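Local coordinates for protein inorganic pyrophosphatase (Helicobacter pylori, PDB 2BQX) that catalyses, with magnesium as cofactor, the hydrolysis of inorganic pyrophosphate to two phosphate ions, working as a homohexamer, at residues Ala12-Lys23 with Ala77-Leu88. Numbering follows the deposited sequence.
Sequences ADSLCVVIEISK and AFQAGSVVKARL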
loop_
_atom_site.group_PDB
_atom_site.type_symbol
_atom_site.label_atom_id
_atom_site.label_comp_id
_atom_site.label_asym_id
_atom_site.label_seq_id
_atom_site.Cartn_x
_atom_site.Cartn_y
_atom_site.Cartn_z
ATOM N N ALA A 12 -10.855 -30.267 -12.852
ATOM C CA ALA A 12 -10.020 -30.242 -11.654
ATOM C C ALA A 12 -8.697 -29.516 -11.857
ATOM O O ALA A 12 -8.142 -28.948 -10.914
ATOM C CB ALA A 12 -9.757 -31.669 -11.179
ATOM N N ASP A 13 -8.191 -29.547 -13.088
ATOM C CA ASP A 13 -6.930 -28.896 -13.413
ATOM C C ASP A 13 -7.134 -27.550 -14.099
ATOM O O ASP A 13 -6.190 -26.970 -14.624
ATOM C CB ASP A 13 -6.073 -29.803 -14.299
ATOM C CG ASP A 13 -5.550 -31.020 -13.555
ATOM O OD1 ASP A 13 -4.984 -30.853 -12.453
ATOM O OD2 ASP A 13 -5.700 -32.144 -14.077
ATOM N N SER A 14 -8.370 -27.064 -14.099
ATOM C CA SER A 14 -8.693 -25.772 -14.696
ATOM C C SER A 14 -10.133 -25.394 -14.364
ATOM O O SER A 14 -10.966 -25.252 -15.258
ATOM C CB SER A 14 -8.512 -25.815 -16.215
ATOM O OG SER A 14 -8.750 -24.537 -16.790
ATOM N N LEU A 15 -10.426 -25.246 -13.073
ATOM C CA LEU A 15 -11.774 -24.894 -12.647
ATOM C C LEU A 15 -11.877 -23.408 -12.335
ATOM O O LEU A 15 -10.928 -22.795 -11.840
ATOM C CB LEU A 15 -12.188 -25.706 -11.415
ATOM C CG LEU A 15 -11.535 -25.394 -10.071
ATOM C CD1 LEU A 15 -12.290 -26.111 -8.964
ATOM C CD2 LEU A 15 -10.079 -25.805 -10.086
ATOM N N CYS A 16 -13.037 -22.829 -12.623
ATOM C CA CYS A 16 -13.236 -21.414 -12.369
ATOM C C CYS A 16 -13.486 -21.126 -10.900
ATOM O O CYS A 16 -14.274 -21.803 -10.239
ATOM C CB CYS A 16 -14.410 -20.875 -13.192
ATOM S SG CYS A 16 -14.103 -20.786 -14.972
ATOM N N VAL A 17 -12.799 -20.115 -10.387
ATOM C CA VAL A 17 -12.983 -19.717 -9.006
ATOM C C VAL A 17 -13.293 -18.230 -8.984
ATOM O O VAL A 17 -12.523 -17.414 -9.499
ATOM C CB VAL A 17 -11.727 -19.997 -8.150
ATOM C CG1 VAL A 17 -11.957 -19.501 -6.727
ATOM C CG2 VAL A 17 -11.432 -21.490 -8.134
ATOM N N VAL A 18 -14.451 -17.895 -8.427
ATOM C CA VAL A 18 -14.874 -16.509 -8.302
ATOM C C VAL A 18 -14.297 -16.012 -6.986
ATOM O O VAL A 18 -14.658 -16.498 -5.917
ATOM C CB VAL A 18 -16.416 -16.386 -8.263
ATOM C CG1 VAL A 18 -16.818 -14.942 -8.019
ATOM C CG2 VAL A 18 -17.005 -16.875 -9.581
ATOM N N ILE A 19 -13.384 -15.051 -7.069
ATOM C CA ILE A 19 -12.735 -14.499 -5.887
ATOM C C ILE A 19 -13.643 -13.561 -5.102
ATOM O O ILE A 19 -14.218 -12.635 -5.666
ATOM C CB ILE A 19 -11.472 -13.708 -6.282
ATOM C CG1 ILE A 19 -10.539 -14.591 -7.112
ATOM C CG2 ILE A 19 -10.771 -13.209 -5.033
ATOM C CD1 ILE A 19 -10.058 -15.830 -6.397
ATOM N N GLU A 20 -13.759 -13.795 -3.802
ATOM C CA GLU A 20 -14.582 -12.949 -2.949
ATOM C C GLU A 20 -13.733 -12.257 -1.888
ATOM O O GLU A 20 -14.152 -11.261 -1.301
ATOM C CB GLU A 20 -15.662 -13.775 -2.255
ATOM C CG GLU A 20 -16.704 -14.353 -3.190
ATOM C CD GLU A 20 -17.700 -15.221 -2.454
ATOM O OE1 GLU A 20 -17.254 -16.166 -1.773
ATOM O OE2 GLU A 20 -18.918 -14.962 -2.556
ATOM N N ILE A 21 -12.547 -12.803 -1.630
ATOM C CA ILE A 21 -11.645 -12.238 -0.637
ATOM C C ILE A 21 -10.244 -12.199 -1.224
ATOM O O ILE A 21 -9.753 -13.206 -1.718
ATOM C CB ILE A 21 -11.602 -13.086 0.646
ATOM C CG1 ILE A 21 -13.026 -13.334 1.156
ATOM C CG2 ILE A 21 -10.762 -12.371 1.700
ATOM C CD1 ILE A 21 -13.091 -14.242 2.360
ATOM N N SER A 22 -9.612 -11.033 -1.174
ATOM C CA SER A 22 -8.268 -10.874 -1.717
ATOM C C SER A 22 -7.224 -11.205 -0.656
ATOM O O SER A 22 -7.391 -10.864 0.518
ATOM C CB SER A 22 -8.081 -9.436 -2.216
ATOM O OG SER A 22 -6.922 -9.323 -3.017
ATOM N N LYS A 23 -6.151 -11.876 -1.066
ATOM C CA LYS A 23 -5.084 -12.240 -0.132
ATOM C C LYS A 23 -4.636 -11.005 0.656
ATOM O O LYS A 23 -4.544 -9.911 0.100
ATOM C CB LYS A 23 -3.885 -12.823 -0.899
ATOM C CG LYS A 23 -2.774 -13.334 0.005
ATOM C CD LYS A 23 -1.565 -13.806 -0.786
ATOM C CE LYS A 23 -0.522 -14.409 0.143
ATOM N NZ LYS A 23 0.744 -14.717 -0.585
ATOM N N ALA A 77 -2.256 -10.871 -4.789
ATOM C CA ALA A 77 -3.648 -10.751 -4.366
ATOM C C ALA A 77 -4.543 -10.401 -5.561
ATOM O O ALA A 77 -4.303 -9.407 -6.248
ATOM C CB ALA A 77 -3.763 -9.656 -3.293
ATOM N N PHE A 78 -5.561 -11.223 -5.810
ATOM C CA PHE A 78 -6.493 -10.993 -6.905
ATOM C C PHE A 78 -7.661 -10.151 -6.393
ATOM O O PHE A 78 -8.111 -10.321 -5.257
ATOM C CB PHE A 78 -7.023 -12.331 -7.455
ATOM C CG PHE A 78 -5.943 -13.243 -7.975
ATOM C CD1 PHE A 78 -5.001 -12.774 -8.888
ATOM C CD2 PHE A 78 -5.848 -14.556 -7.530
ATOM C CE1 PHE A 78 -3.976 -13.599 -9.350
ATOM C CE2 PHE A 78 -4.825 -15.393 -7.985
ATOM C CZ PHE A 78 -3.888 -14.908 -8.893
ATOM N N GLN A 79 -8.149 -9.255 -7.243
ATOM C CA GLN A 79 -9.253 -8.359 -6.905
ATOM C C GLN A 79 -10.561 -9.079 -6.614
ATOM O O GLN A 79 -10.984 -9.948 -7.380
ATOM C CB GLN A 79 -9.463 -7.372 -8.052
ATOM C CG GLN A 79 -10.585 -6.373 -7.811
ATOM C CD GLN A 79 -10.484 -5.188 -8.752
ATOM O OE1 GLN A 79 -9.528 -4.413 -8.688
ATOM N NE2 GLN A 79 -11.462 -5.048 -9.633
ATOM N N ALA A 80 -11.208 -8.723 -5.506
ATOM C CA ALA A 80 -12.478 -9.356 -5.168
ATOM C C ALA A 80 -13.408 -9.112 -6.348
ATOM O O ALA A 80 -13.453 -8.011 -6.894
ATOM C CB ALA A 80 -13.067 -8.748 -3.897
ATOM N N GLY A 81 -14.141 -10.143 -6.749
ATOM C CA GLY A 81 -15.038 -9.994 -7.876
ATOM C C GLY A 81 -14.465 -10.550 -9.166
ATOM O O GLY A 81 -15.209 -10.779 -10.117
ATOM N N SER A 82 -13.153 -10.772 -9.228
ATOM C CA SER A 82 -12.563 -11.321 -10.448
ATOM C C SER A 82 -12.700 -12.842 -10.444
ATOM O O SER A 82 -13.087 -13.438 -9.437
ATOM C CB SER A 82 -11.084 -10.919 -10.577
ATOM O OG SER A 82 -10.307 -11.409 -9.493
ATOM N N VAL A 83 -12.383 -13.460 -11.575
ATOM C CA VAL A 83 -12.481 -14.903 -11.723
ATOM C C VAL A 83 -11.149 -15.445 -12.200
ATOM O O VAL A 83 -10.590 -14.953 -13.180
ATOM C CB VAL A 83 -13.554 -15.275 -12.766
ATOM C CG1 VAL A 83 -13.671 -16.782 -12.882
ATOM C CG2 VAL A 83 -14.887 -14.654 -12.382
ATOM N N VAL A 84 -10.634 -16.458 -11.513
ATOM C CA VAL A 84 -9.359 -17.047 -11.895
ATOM C C VAL A 84 -9.500 -18.540 -12.168
ATOM O O VAL A 84 -10.202 -19.244 -11.445
ATOM C CB VAL A 84 -8.295 -16.842 -10.789
ATOM C CG1 VAL A 84 -8.741 -17.511 -9.502
ATOM C CG2 VAL A 84 -6.949 -17.402 -11.245
ATOM N N LYS A 85 -8.849 -19.015 -13.226
ATOM C CA LYS A 85 -8.879 -20.434 -13.554
ATOM C C LYS A 85 -7.797 -21.056 -12.683
ATOM O O LYS A 85 -6.640 -20.630 -12.714
ATOM C CB LYS A 85 -8.562 -20.656 -15.034
ATOM C CG LYS A 85 -9.616 -20.128 -15.993
ATOM C CD LYS A 85 -9.276 -20.510 -17.427
ATOM C CE LYS A 85 -10.395 -20.134 -18.384
ATOM N NZ LYS A 85 -10.120 -20.646 -19.762
ATOM N N ALA A 86 -8.173 -22.061 -11.904
ATOM C CA ALA A 86 -7.240 -22.700 -10.994
ATOM C C ALA A 86 -7.156 -24.214 -11.152
ATOM O O ALA A 86 -7.879 -24.815 -11.950
ATOM C CB ALA A 86 -7.632 -22.359 -9.562
ATOM N N ARG A 87 -6.255 -24.826 -10.393
ATOM C CA ARG A 87 -6.096 -26.275 -10.418
ATOM C C ARG A 87 -6.003 -26.748 -8.975
ATOM O O ARG A 87 -5.365 -26.108 -8.143
ATOM C CB ARG A 87 -4.840 -26.669 -11.196
ATOM C CG ARG A 87 -3.540 -26.150 -10.616
ATOM C CD ARG A 87 -2.403 -26.364 -11.612
ATOM N NE ARG A 87 -1.131 -25.858 -11.120
ATOM C CZ ARG A 87 -0.391 -26.458 -10.196
ATOM N NH1 ARG A 87 0.754 -25.906 -9.809
ATOM N NH2 ARG A 87 -0.781 -27.614 -9.672
ATOM N N LEU A 88 -6.657 -27.864 -8.678
ATOM C CA LEU A 88 -6.657 -28.416 -7.326
ATOM C C LEU A 88 -5.363 -29.110 -6.927
ATOM O O LEU A 88 -4.705 -29.743 -7.753
ATOM C CB LEU A 88 -7.796 -29.429 -7.176
ATOM C CG LEU A 88 -9.165 -29.023 -6.636
ATOM C CD1 LEU A 88 -9.596 -27.687 -7.176
ATOM C CD2 LEU A 88 -10.161 -30.126 -7.000
HETATM O O HOH W 1 -2.975 -29.488 -9.936
#
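With chi1 at -55° and chi2 at -60°, Ile19 folds its CG1-CD1 branch back beside its own backbone N, so that CD1 meets Val84 CG1 at 3.8 Å, while the CG2 methyl rests against the carbonyl oxygens of Phe78 and Gln79. Leu15, whose CG sits between backbone N and carbonyl carbon (chi1 71°), sends CD2 against Leu88 CD1 at only 3.5 Å, a tight meeting of two side chains that cross at about a right angle. Between these two ends Val17 fills the same face, its CG2 reaching Ala86 CB; helix 157-171 covers the Leu15-Leu88 end. On the other face Val18 CG2 packs against Val83 CG2. The backbones form an antiparallel pair of strands in the central sheet of the pyrophosphatase fold, with Leu15-Ala86 and Val17-Val84 as hydrogen-bonded pairs. A classic beta bulge lies at Ser14-Leu15, both of which face Ala86, and Leu15 N bonds to Ala86 O at 2.8 Å. Past the Val18-Val83 pair, a type II turn from Gln79 to Ser82 gives Gly81 N to Ile19 O at 2.7 Å and takes Ile19 N on Ser82 O. Gln79 O is gripped twice within this turn, by Ser82 N and by Ser82 OG, the hydroxyl arriving in plane on a lone pair. Farther along, Ser22 OG donates to Phe78 O (2.7 Å) from above the carbonyl plane. Gln79 bonds through its side-chain NE2 to Ala80 O of a neighbouring subunit. At the opposite end a water accepts from Arg87 NH2, donates to Leu88 O and bonds weakly to Asp13 OD1, whose main partner is Lys157 in a salt bridge; Arg87 NH2 also bonds Val119 O.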